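Local coordinates for fimbrial structural subunit (Actinomyces naeslundii, PDB 3QDH), which forms the shaft of Actinomyces type 2 fimbriae and, as an adhesin, mediates interactions with streptococci and host cells during oral biofilm development, at residues Asn16-Gly21 against Gly225-Asp230; Asp52-Val57 against Gly109-Ala114. All coordinates share one frame; numbering follows the deposited sequence.

Contact 1: residues Asn16-Gly21 against Gly225-Asp230; sequences NGYGVG and GLFISD
Tyr-18 and Phe-227 lean across each other obliquely where the loop between strands 7-8 and 23-31 meets strand 220-230. Tyr-18 carries its ring with CG anti to the carbonyl carbon (chi1 -62°), whereas Phe-227 swings CG anti to the backbone N (chi1 173°). They meet at Tyr-18 CD1 and Phe-227 CD2, 4.1 Å apart; the CD2 atom lies at the edge of the tyrosine ring, near its plane, while the tyrosine approaches the phenylalanine ring obliquely. Arg-246 of strand 245-254 touches both side chains, and the tyrosine hydroxyl goes on to hydrogen-bond Asp-238.

Next to the aromatic pair the backbones are bonded directly. Phe-227 N donates to Tyr-18 O over 2.9 Å, in the carbonyl plane, and Leu-226 adds a CA-H...O contact to the same oxygen. Two residues along, Val-20 N bonds to Gly-225 O at 2.9 Å, but from 36° above that carbonyl's plane. Between the two bonds Gly-19 pairs with Leu-226 as a single beta bridge. Val-20 lies over Gly-225, its CB 3.6 Å from Gly-225 O; Gly-225 has no side chain, and a CB there would point toward the loop and sit tightly against Val-20 CB.

The loop comes from the part matching the Sgo0707 N2 family and the strand from the part matching the SpaA-like prealbumin fold, so the contact belongs to the junction of two modules. Two directional main-chain bonds fix the register of loop on strand, and the buried aromatic pair adds apolar packing, with the one polar group of that pair satisfied by Asp-238.

Contact 2: residues Asp52-Val57 against Gly109-Ala114; sequences DRLTAV and GKVTEA
Arg-53 sets off with CG anti to the carbonyl carbon and bends at chi3 (-75°), a course that lays its aliphatic part along the backbone of Glu-113 and delivers the guanidinium to Ala-114. The stem passes close, with CD 3.4 Å from Glu-113 O, a buried carbonyl oxygen that has no hydrogen-bond partner. At the tip NH1 donates to Ala-114 O over 2.9 Å, the oxygen lying at the edge of the guanidinium, only 10° out of its plane. NH2 is held separately, by a salt bridge to Asp-51 and a hydrogen bond to Ala-118 O.

Thr-112 puts OG1 in the crowded position between N and the carbonyl carbon (chi1 59°), from where the hydroxyl donates to Arg-53 O at 2.8 Å, coming in above the carbonyl plane. Thr-112 N reaches the same oxygen nearly along the C=O axis, so one residue holds it with two donors.

Farther along, the short strand 54-55 pairs antiparallel with the end of strand 102-111, in a sheet of the part assigned to the Sgo0707 N2 family. Thr-55 and Lys-110 make the hydrogen-bonded pair, Lys-110 N to Thr-55 O being almost straight at 2.8 Å, and Thr-55 N returns a bond to a lone pair of Lys-110 O. On their face Thr-55 CG2 rests against Lys-110 CB and, 3.8 Å away, Thr-112 CG2, the two threonines crossing at about a right angle. The other face belongs to Leu-54 and Val-111, a non-hydrogen-bonded pair pointing the same way, with Leu-54 CD2 3.8 Å from Val-111 CG2; Ile-24 of strand 23-31 touches both. Gly-109 faces Leu-54 and Val-57, where a CB would clash with both side chains.

The centres of the two contacts are about 11 Å apart, and contact 2 is nested along the chain inside the long stretch of chain that contact 1 closes. They touch directly: Gly-21 N probably hydrogen-bonds Val-111 O at 2.8 Å, and Val-20 CG2 packs against Thr-112 O. Contact 2 lies wholly within the part matching the Sgo0707 N2 family, joining strands 54-55 and 102-111. In contact 1 the loop leading into strand 23-31, which also pairs with 102-111, crosses to strand 220-230 in the SpaA-like part. Away from the zinc site, the 16-21 loop thus touches both parts, the Sgo0707 N2-like one at contact 2 and the SpaA-like one at strand 220-230.

Contact 1: residues Asn16-Gly21 against Gly225-Asp230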
# COMPACT_ATOMS: atom_id res chain seq x y z
N ASN A 16 -1.69 7.45 -2.42
CA ASN A 16 -0.30 7.02 -2.56
C ASN A 16 0.12 6.73 -4.00
O ASN A 16 1.31 6.64 -4.30
CB ASN A 16 -0.03 5.82 -1.64
CG ASN A 16 -0.30 6.14 -0.16
OD1 ASN A 16 -1.09 5.45 0.50
ND2 ASN A 16 0.34 7.20 0.34
N GLY A 17 -0.86 6.59 -4.90
CA GLY A 17 -0.57 6.36 -6.32
C GLY A 17 -1.01 4.99 -6.80
O GLY A 17 -0.82 3.99 -6.11
N TYR A 18 -1.60 4.96 -7.99
CA TYR A 18 -2.17 3.74 -8.56
C TYR A 18 -1.16 2.80 -9.19
O TYR A 18 -1.46 1.63 -9.42
CB TYR A 18 -3.20 4.10 -9.64
CG TYR A 18 -4.39 4.88 -9.17
CD1 TYR A 18 -5.26 4.35 -8.22
CD2 TYR A 18 -4.67 6.14 -9.71
CE1 TYR A 18 -6.37 5.07 -7.80
CE2 TYR A 18 -5.77 6.86 -9.30
CZ TYR A 18 -6.62 6.32 -8.34
OH TYR A 18 -7.72 7.03 -7.93
N GLY A 19 0.03 3.30 -9.49
CA GLY A 19 1.02 2.52 -10.24
C GLY A 19 2.10 1.87 -9.42
O GLY A 19 2.38 2.28 -8.29
N VAL A 20 2.72 0.85 -10.01
CA VAL A 20 3.91 0.20 -9.46
C VAL A 20 4.98 1.25 -9.11
O VAL A 20 5.20 2.21 -9.86
CB VAL A 20 4.44 -0.88 -10.45
CG1 VAL A 20 4.80 -0.28 -11.83
CG2 VAL A 20 5.60 -1.65 -9.87
N GLY A 21 5.63 1.06 -7.97
CA GLY A 21 6.59 2.04 -7.46
C GLY A 21 5.98 2.98 -6.43
O GLY A 21 6.69 3.79 -5.83
N GLY A 225 2.40 -3.31 -12.52
CA GLY A 225 1.38 -3.21 -11.48
C GLY A 225 0.52 -1.98 -11.56
O GLY A 225 1.04 -0.86 -11.62
N LEU A 226 -0.79 -2.19 -11.58
CA LEU A 226 -1.78 -1.14 -11.39
C LEU A 226 -2.78 -1.58 -10.33
O LEU A 226 -3.16 -2.75 -10.29
CB LEU A 226 -2.51 -0.82 -12.71
CG LEU A 226 -1.74 -0.04 -13.79
CD1 LEU A 226 -2.45 -0.15 -15.14
CD2 LEU A 226 -1.53 1.42 -13.43
N PHE A 227 -3.20 -0.65 -9.48
CA PHE A 227 -4.15 -0.95 -8.39
C PHE A 227 -5.53 -1.35 -8.92
O PHE A 227 -6.02 -0.77 -9.88
CB PHE A 227 -4.26 0.27 -7.46
CG PHE A 227 -5.31 0.14 -6.40
CD1 PHE A 227 -5.13 -0.72 -5.31
CD2 PHE A 227 -6.49 0.88 -6.48
CE1 PHE A 227 -6.10 -0.82 -4.32
CE2 PHE A 227 -7.47 0.78 -5.50
CZ PHE A 227 -7.27 -0.08 -4.42
N ILE A 228 -6.13 -2.37 -8.31
CA ILE A 228 -7.46 -2.81 -8.71
C ILE A 228 -8.52 -2.48 -7.66
O ILE A 228 -9.51 -1.81 -7.96
CB ILE A 228 -7.47 -4.32 -9.06
CG1 ILE A 228 -6.71 -4.55 -10.37
CG2 ILE A 228 -8.91 -4.86 -9.20
CD1 ILE A 228 -6.49 -5.99 -10.70
N SER A 229 -8.28 -2.96 -6.43
CA SER A 229 -9.23 -2.81 -5.32
C SER A 229 -8.58 -3.28 -4.03
O SER A 229 -7.54 -3.95 -4.05
CB SER A 229 -10.47 -3.66 -5.57
OG SER A 229 -10.17 -5.03 -5.39
N ASP A 230 -9.19 -2.93 -2.90
CA ASP A 230 -8.74 -3.47 -1.61
C ASP A 230 -9.89 -4.00 -0.76
O ASP A 230 -11.06 -3.83 -1.11
CB ASP A 230 -7.84 -2.47 -0.85
CG ASP A 230 -8.58 -1.20 -0.44
OD1 ASP A 230 -9.67 -1.29 0.15
OD2 ASP A 230 -8.05 -0.09 -0.69

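Contact 2: residues Asp52-Val57 against Gly109-Ala114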
# COMPACT_ATOMS: atom_id res chain seq x y z
N ASP A 52 6.57 -9.94 0.32
CA ASP A 52 7.80 -9.86 -0.49
C ASP A 52 7.75 -8.91 -1.69
O ASP A 52 8.79 -8.47 -2.17
CB ASP A 52 8.22 -11.24 -1.00
CG ASP A 52 8.77 -12.13 0.10
OD1 ASP A 52 9.06 -11.64 1.21
OD2 ASP A 52 8.95 -13.34 -0.17
N ARG A 53 6.54 -8.61 -2.17
CA ARG A 53 6.38 -7.67 -3.29
C ARG A 53 6.61 -6.23 -2.86
O ARG A 53 6.71 -5.33 -3.71
CB ARG A 53 5.01 -7.82 -3.94
CG ARG A 53 4.90 -9.05 -4.84
CD ARG A 53 3.45 -9.42 -5.07
NE ARG A 53 2.86 -10.06 -3.89
CZ ARG A 53 1.70 -10.69 -3.89
NH1 ARG A 53 0.98 -10.76 -5.01
NH2 ARG A 53 1.25 -11.25 -2.77
N LEU A 54 6.67 -6.01 -1.54
CA LEU A 54 6.91 -4.68 -1.00
C LEU A 54 8.37 -4.51 -0.58
O LEU A 54 8.93 -5.35 0.13
CB LEU A 54 5.93 -4.36 0.15
CG LEU A 54 4.44 -4.45 -0.20
CD1 LEU A 54 3.53 -4.32 1.04
CD2 LEU A 54 4.05 -3.41 -1.25
N THR A 55 8.99 -3.43 -1.03
CA THR A 55 10.40 -3.20 -0.76
C THR A 55 10.60 -1.93 0.07
O THR A 55 9.68 -1.10 0.19
CB THR A 55 11.22 -3.15 -2.08
OG1 THR A 55 12.58 -3.50 -1.82
CG2 THR A 55 11.14 -1.77 -2.74
N ALA A 56 11.81 -1.79 0.62
CA ALA A 56 12.17 -0.67 1.49
C ALA A 56 11.13 -0.50 2.61
O ALA A 56 10.69 0.62 2.90
CB ALA A 56 12.33 0.63 0.67
N VAL A 57 10.76 -1.61 3.23
CA VAL A 57 9.67 -1.63 4.20
C VAL A 57 10.06 -0.94 5.51
O VAL A 57 11.20 -1.04 5.95
CB VAL A 57 9.12 -3.05 4.45
CG1 VAL A 57 8.60 -3.66 3.14
CG2 VAL A 57 10.16 -3.96 5.09
N GLY A 109 5.49 -0.10 2.36
CA GLY A 109 6.52 -0.61 1.46
C GLY A 109 6.20 -0.18 0.05
O GLY A 109 5.07 0.22 -0.25
N LYS A 110 7.20 -0.24 -0.82
CA LYS A 110 7.04 0.16 -2.22
C LYS A 110 6.65 -1.05 -3.08
O LYS A 110 7.29 -2.09 -2.99
CB LYS A 110 8.35 0.76 -2.74
CG LYS A 110 8.23 1.46 -4.08
CD LYS A 110 9.50 2.20 -4.47
CE LYS A 110 10.39 1.36 -5.37
NZ LYS A 110 11.52 2.18 -5.93
N VAL A 111 5.60 -0.90 -3.89
CA VAL A 111 5.11 -2.01 -4.72
C VAL A 111 6.08 -2.22 -5.88
O VAL A 111 6.34 -1.30 -6.66
CB VAL A 111 3.69 -1.73 -5.29
CG1 VAL A 111 3.21 -2.91 -6.15
CG2 VAL A 111 2.71 -1.47 -4.19
N THR A 112 6.62 -3.43 -5.97
CA THR A 112 7.57 -3.77 -7.03
C THR A 112 6.88 -4.42 -8.23
O THR A 112 7.29 -4.21 -9.38
CB THR A 112 8.72 -4.66 -6.53
OG1 THR A 112 8.20 -5.88 -5.98
CG2 THR A 112 9.54 -3.94 -5.46
N GLU A 113 5.83 -5.20 -7.96
CA GLU A 113 5.06 -5.90 -9.00
C GLU A 113 3.82 -6.58 -8.42
O GLU A 113 3.73 -6.81 -7.21
CB GLU A 113 5.93 -6.93 -9.73
CG GLU A 113 6.35 -8.11 -8.87
CD GLU A 113 7.37 -9.00 -9.55
OE1 GLU A 113 7.48 -8.95 -10.79
OE2 GLU A 113 8.07 -9.75 -8.83
N ALA A 114 2.87 -6.90 -9.30
CA ALA A 114 1.59 -7.49 -8.92
C ALA A 114 1.64 -8.98 -8.57
O ALA A 114 1.03 -9.39 -7.59
CB ALA A 114 0.56 -7.24 -10.02